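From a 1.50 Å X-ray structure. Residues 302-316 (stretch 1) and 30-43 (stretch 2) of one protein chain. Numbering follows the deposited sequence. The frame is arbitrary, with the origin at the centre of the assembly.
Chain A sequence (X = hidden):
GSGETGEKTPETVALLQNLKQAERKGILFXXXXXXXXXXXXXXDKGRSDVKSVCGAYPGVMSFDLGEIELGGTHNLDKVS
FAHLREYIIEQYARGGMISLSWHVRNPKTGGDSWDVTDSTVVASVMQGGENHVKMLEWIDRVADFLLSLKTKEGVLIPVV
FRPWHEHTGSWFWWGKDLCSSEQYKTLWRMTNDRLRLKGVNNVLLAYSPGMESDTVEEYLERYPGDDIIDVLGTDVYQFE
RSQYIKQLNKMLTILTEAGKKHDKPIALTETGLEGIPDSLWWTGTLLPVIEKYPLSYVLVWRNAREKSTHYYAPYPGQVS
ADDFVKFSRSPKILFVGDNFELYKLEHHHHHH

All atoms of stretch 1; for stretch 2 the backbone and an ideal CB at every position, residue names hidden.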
# COMPACT_ATOMS: atom_id res chain seq x y z
N ARG A 302 9.77 1.92 3.98
CA ARG A 302 10.31 1.31 5.20
C ARG A 302 11.60 1.93 5.70
O ARG A 302 12.29 2.63 4.98
CB ARG A 302 10.53 -0.21 4.98
CG ARG A 302 11.65 -0.53 4.01
CD ARG A 302 11.51 -1.93 3.41
NE ARG A 302 12.75 -2.25 2.68
CZ ARG A 302 13.83 -2.84 3.22
NH1 ARG A 302 13.85 -3.25 4.52
NH2 ARG A 302 14.93 -2.98 2.46
N ASN A 303 11.87 1.70 6.98
CA ASN A 303 13.15 2.12 7.58
C ASN A 303 14.04 0.91 7.69
O ASN A 303 13.91 0.13 8.64
CB ASN A 303 12.91 2.78 8.95
CG ASN A 303 12.39 4.21 8.82
OD1 ASN A 303 11.92 4.61 7.75
ND2 ASN A 303 12.48 4.98 9.91
N ALA A 304 14.88 0.68 6.68
CA ALA A 304 15.56 -0.61 6.52
C ALA A 304 16.65 -0.86 7.55
O ALA A 304 17.74 -0.27 7.48
CB ALA A 304 16.15 -0.73 5.10
N ARG A 305 16.40 -1.77 8.45
CA ARG A 305 17.33 -2.05 9.53
C ARG A 305 18.62 -2.56 8.98
O ARG A 305 19.64 -2.35 9.57
CB ARG A 305 16.72 -2.97 10.56
CG ARG A 305 16.77 -4.46 10.30
CD ARG A 305 15.80 -4.91 9.24
NE ARG A 305 15.35 -6.28 9.36
CZ ARG A 305 14.82 -6.94 8.35
NH1 ARG A 305 14.72 -6.34 7.18
NH2 ARG A 305 14.36 -8.13 8.49
N GLU A 306 18.54 -3.20 7.84
CA GLU A 306 19.68 -3.88 7.24
C GLU A 306 20.46 -2.98 6.28
O GLU A 306 21.52 -3.38 5.75
CB GLU A 306 19.23 -5.17 6.52
CG GLU A 306 18.72 -4.98 5.09
CD GLU A 306 17.29 -4.56 4.97
OE1 GLU A 306 16.63 -4.23 5.98
OE2 GLU A 306 16.81 -4.54 3.82
N LYS A 307 19.97 -1.77 6.04
CA LYS A 307 20.66 -0.81 5.15
C LYS A 307 20.31 0.59 5.67
O LYS A 307 19.35 1.20 5.21
CB LYS A 307 20.23 -1.01 3.70
CG LYS A 307 20.96 -0.16 2.64
CD LYS A 307 20.37 -0.51 1.24
CE LYS A 307 20.97 0.27 0.09
NZ LYS A 307 20.27 -0.04 -1.23
N SER A 308 21.12 1.08 6.62
CA SER A 308 20.68 2.17 7.48
C SER A 308 20.57 3.55 6.78
O SER A 308 20.11 4.53 7.40
CB SER A 308 21.61 2.25 8.69
OG SER A 308 22.89 2.63 8.30
N THR A 309 21.01 3.65 5.52
CA THR A 309 20.80 4.84 4.69
C THR A 309 19.42 4.82 3.99
O THR A 309 18.94 5.82 3.43
CB THR A 309 21.89 4.93 3.59
OG1 THR A 309 21.86 3.71 2.82
CG2 THR A 309 23.26 5.06 4.21
N HIS A 310 18.78 3.66 4.01
CA HIS A 310 17.57 3.46 3.24
C HIS A 310 16.38 3.59 4.17
O HIS A 310 15.91 2.56 4.72
CB HIS A 310 17.60 2.06 2.55
CG HIS A 310 16.48 1.82 1.58
ND1 HIS A 310 16.24 2.63 0.50
CD2 HIS A 310 15.55 0.83 1.52
CE1 HIS A 310 15.24 2.15 -0.21
NE2 HIS A 310 14.80 1.05 0.38
N TYR A 311 15.88 4.82 4.37
CA TYR A 311 14.73 4.99 5.27
C TYR A 311 13.92 6.17 4.82
O TYR A 311 14.46 7.11 4.18
CB TYR A 311 15.19 5.17 6.73
CG TYR A 311 16.09 6.35 6.96
CD1 TYR A 311 15.55 7.61 7.19
CD2 TYR A 311 17.47 6.21 6.97
CE1 TYR A 311 16.35 8.71 7.41
CE2 TYR A 311 18.32 7.30 7.19
CZ TYR A 311 17.76 8.55 7.43
OH TYR A 311 18.60 9.64 7.67
N TYR A 312 12.63 6.14 5.12
CA TYR A 312 11.73 7.16 4.61
C TYR A 312 10.89 7.80 5.70
O TYR A 312 10.22 8.78 5.44
CB TYR A 312 10.82 6.57 3.50
CG TYR A 312 11.63 6.11 2.29
CD1 TYR A 312 11.83 6.95 1.19
CD2 TYR A 312 12.23 4.86 2.28
CE1 TYR A 312 12.60 6.55 0.11
CE2 TYR A 312 13.01 4.45 1.22
CZ TYR A 312 13.16 5.28 0.11
OH TYR A 312 13.93 4.83 -0.94
N ALA A 313 10.87 7.23 6.91
CA ALA A 313 10.30 7.91 8.09
C ALA A 313 11.45 8.34 8.97
O ALA A 313 12.52 7.75 8.89
CB ALA A 313 9.33 6.97 8.85
N PRO A 314 11.26 9.39 9.78
CA PRO A 314 12.36 9.71 10.67
C PRO A 314 12.52 8.68 11.78
O PRO A 314 11.69 7.75 11.94
CB PRO A 314 11.94 11.07 11.25
CG PRO A 314 10.48 11.08 11.21
CD PRO A 314 10.06 10.23 10.03
N TYR A 315 13.57 8.89 12.57
CA TYR A 315 13.79 8.15 13.80
C TYR A 315 14.42 9.16 14.75
O TYR A 315 14.85 10.22 14.30
CB TYR A 315 14.70 6.94 13.57
CG TYR A 315 16.00 7.26 12.87
CD1 TYR A 315 17.12 7.66 13.58
CD2 TYR A 315 16.09 7.15 11.50
CE1 TYR A 315 18.29 7.94 12.94
CE2 TYR A 315 17.27 7.42 10.85
CZ TYR A 315 18.36 7.81 11.57
OH TYR A 315 19.53 8.06 10.89
N PRO A 316 14.52 8.82 16.04
CA PRO A 316 15.06 9.83 16.95
C PRO A 316 16.48 10.36 16.60
O PRO A 316 17.42 9.58 16.37
CB PRO A 316 15.07 9.08 18.30
CG PRO A 316 13.86 8.16 18.18
CD PRO A 316 13.96 7.65 16.76
N UNK A 30 0.90 6.85 6.99
CA UNK A 30 1.32 5.47 6.91
C UNK A 30 2.83 5.26 6.86
O UNK A 30 3.58 6.11 6.36
CB UNK A 30 0.68 4.83 5.67
N UNK A 31 3.26 4.08 7.30
CA UNK A 31 4.65 3.70 7.18
C UNK A 31 4.74 2.18 6.95
O UNK A 31 4.13 1.39 7.69
CB UNK A 31 5.43 4.12 8.43
N UNK A 32 5.53 1.78 5.98
CA UNK A 32 5.79 0.37 5.70
C UNK A 32 6.70 -0.25 6.77
O UNK A 32 7.69 0.34 7.23
CB UNK A 32 6.42 0.22 4.32
N UNK A 33 6.31 -1.46 7.17
CA UNK A 33 7.04 -2.31 8.13
C UNK A 33 7.24 -1.58 9.48
O UNK A 33 8.19 -1.84 10.20
CB UNK A 33 8.40 -2.72 7.55
N UNK A 34 6.29 -0.69 9.81
CA UNK A 34 6.52 0.25 10.90
C UNK A 34 6.79 -0.41 12.25
O UNK A 34 7.69 0.03 13.00
CB UNK A 34 5.31 1.18 11.03
N UNK A 35 6.05 -1.47 12.55
CA UNK A 35 6.21 -2.16 13.82
C UNK A 35 7.02 -3.44 13.71
O UNK A 35 7.17 -4.17 14.72
CB UNK A 35 4.83 -2.48 14.41
N UNK A 36 7.57 -3.71 12.53
CA UNK A 36 8.44 -4.87 12.37
C UNK A 36 9.91 -4.56 12.68
O UNK A 36 10.61 -5.39 13.27
CB UNK A 36 8.32 -5.41 10.94
N UNK A 37 10.38 -3.39 12.24
CA UNK A 37 11.80 -3.01 12.47
C UNK A 37 11.97 -1.53 12.11
O UNK A 37 11.05 -0.89 11.61
CB UNK A 37 12.75 -3.88 11.64
N UNK A 38 13.16 -0.98 12.36
CA UNK A 38 13.46 0.39 11.99
C UNK A 38 14.95 0.57 12.11
O UNK A 38 15.72 -0.41 12.19
CB UNK A 38 12.70 1.40 12.86
N UNK A 39 15.41 1.83 12.10
CA UNK A 39 16.85 2.05 12.13
C UNK A 39 17.41 1.61 13.49
O UNK A 39 17.01 2.11 14.54
CB UNK A 39 17.18 3.52 11.86
N UNK A 40 18.31 0.62 13.48
CA UNK A 40 18.91 0.12 14.70
C UNK A 40 18.16 -0.94 15.49
O UNK A 40 18.64 -1.33 16.57
CB UNK A 40 19.15 1.31 15.63
N UNK A 41 17.02 -1.41 14.99
CA UNK A 41 16.29 -2.43 15.75
C UNK A 41 15.39 -3.30 14.88
O UNK A 41 15.04 -2.96 13.74
CB UNK A 41 15.45 -1.76 16.84
N UNK A 42 15.03 -4.47 15.43
CA UNK A 42 14.11 -5.38 14.75
C UNK A 42 13.36 -6.16 15.81
O UNK A 42 13.98 -6.76 16.69
CB UNK A 42 14.85 -6.32 13.79
N UNK A 43 12.04 -6.15 15.75
CA UNK A 43 11.29 -7.11 16.53
C UNK A 43 10.92 -6.65 17.93
O UNK A 43 10.19 -7.37 18.59
CB UNK A 43 12.09 -8.41 16.63

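Position 30 is extended, with nothing of stretch 1 within 5.5 Å of its ideal CB. It is Gly30.

Position 31 points sideways, with its ideal CB 4.8 Å from Ala313 CB. Beyond lie that methyl and Asn303 OD1, an acceptor. A flat side chain with a donor would suit: His or Gln. It is His31. Ala313 CB sits over one face of the ring, 3.6 Å from its centroid, and His31 NE2 gives a weak hydrogen bond to Asn303 OD1 (3.1 Å). His31 ND1 binds OD1 of the residue at 34 (2.6 Å).

Position 32 points sideways, its ideal CB 3.8 Å from Arg302 N. Many side chains could lie along Arg302. It is His32; CD2 meets Arg302 CB at 3.8 Å, edge on. His32 O lies 2.9 Å from water 1, which accepts from Asn303 N (2.8 Å).

Position 33 has phi/psi of 57/30, which favours Gly, Asn or Asp. Its CB points toward Arg302. It is Asp33. Its OD2 takes a very short hydrogen bond from the hydroxyl at 37 and lies 4.1 Å from Arg302 CD, without pairing with the arginine's charge.

Positions 34, 35 and 36 have no stretch 1 atom within 5.5 Å of their ideal CBs. They are Asp34, Thr35 and Ala36.

Position 37 points toward stretch 1, its ideal CB 4.0 Å from Arg305 CD. A guanidinium beside it invites an aromatic ring or an acid. It is Tyr37. The Arg305 guanidinium lies flat on the ring, planes at 3°, and Arg302 NH1 donates to Tyr37 OH (2.9 Å). Tyr37 OH also donates to Asp33 OD2, at 2.4 Å.

Position 38 points away, and phi/psi of -167/-166 suits glycine best. It is Gly38; its CA makes a CH contact with Asn303 O (3.4 Å).

Position 39 points sideways, its ideal CB 3.8 Å from Tyr315 CD2. Tyr311 CB and the Asn303 backbone are also near, so Ile, Leu, Val or Met would suit. It is Ile39. Its CB lies over one face of the Tyr315 ring, and CD1 reaches Tyr311 CB at 4.0 Å.

Positions 40 and 43 have phi/psi of 85/4 and 89/-5. A CB would jam against the preceding carbonyl, so glycine is called for. They are Gly40 and Gly43. Gly40 N donates to water 2, which donates to Arg305 O.

Position 41 points away, leaving the choice open. It is Trp41.

Position 42 points toward Arg305, its ideal CB 4.4 Å from Arg305 CG. An acid of some length fits. It is Glu42, forming a two-pronged salt bridge: Arg305 NE to OE1 (2.9 Å) and NH2 to OE2 (3.0 Å).

Stretch 2, residues 30-43: GHHDDTAYGIGWEG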
# COMPACT_ATOMS: atom_id res chain seq x y z
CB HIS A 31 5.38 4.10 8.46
CG HIS A 31 6.87 3.83 8.43
ND1 HIS A 31 7.57 3.39 9.54
CD2 HIS A 31 7.79 3.96 7.44
CE1 HIS A 31 8.85 3.26 9.24
NE2 HIS A 31 9.01 3.58 7.95
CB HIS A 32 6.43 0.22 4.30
CG HIS A 32 6.44 -1.20 3.79
ND1 HIS A 32 5.33 -1.80 3.21
CD2 HIS A 32 7.42 -2.14 3.81
CE1 HIS A 32 5.63 -3.05 2.89
NE2 HIS A 32 6.91 -3.27 3.22
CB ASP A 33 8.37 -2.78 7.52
CG ASP A 33 8.18 -3.98 6.61
OD1 ASP A 33 7.11 -4.63 6.73
OD2 ASP A 33 9.09 -4.27 5.79
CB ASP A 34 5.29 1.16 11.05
CG ASP A 34 5.53 2.25 12.08
OD1 ASP A 34 6.41 3.12 11.83
OD2 ASP A 34 4.89 2.22 13.15
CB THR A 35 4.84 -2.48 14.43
OG1 THR A 35 3.99 -2.99 13.38
CG2 THR A 35 4.22 -1.20 15.00
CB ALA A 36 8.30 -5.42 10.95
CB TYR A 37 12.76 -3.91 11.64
CG TYR A 37 12.43 -3.87 10.16
CD1 TYR A 37 12.75 -2.74 9.39
CD2 TYR A 37 11.79 -4.94 9.54
CE1 TYR A 37 12.46 -2.68 8.04
CE2 TYR A 37 11.49 -4.90 8.18
CZ TYR A 37 11.80 -3.76 7.44
OH TYR A 37 11.43 -3.67 6.10
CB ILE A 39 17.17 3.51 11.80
CG1 ILE A 39 16.64 3.85 10.40
CG2 ILE A 39 18.66 3.76 11.89
CD1 ILE A 39 17.07 2.82 9.31
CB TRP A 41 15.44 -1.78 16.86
CG TRP A 41 14.33 -0.98 16.27
CD1 TRP A 41 14.40 0.32 15.82
CD2 TRP A 41 12.98 -1.41 16.04
NE1 TRP A 41 13.18 0.72 15.36
CE2 TRP A 41 12.29 -0.33 15.46
CE3 TRP A 41 12.27 -2.61 16.31
CZ2 TRP A 41 10.92 -0.41 15.10
CZ3 TRP A 41 10.93 -2.69 15.97
CH2 TRP A 41 10.26 -1.59 15.34
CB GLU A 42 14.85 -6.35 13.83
CG GLU A 42 13.90 -7.36 13.20
CD GLU A 42 14.53 -8.06 12.01
OE1 GLU A 42 15.73 -7.84 11.72
OE2 GLU A 42 13.83 -8.87 11.36
O HOH W 1 10.13 0.33 8.76
O HOH W 2 19.80 -0.57 11.37
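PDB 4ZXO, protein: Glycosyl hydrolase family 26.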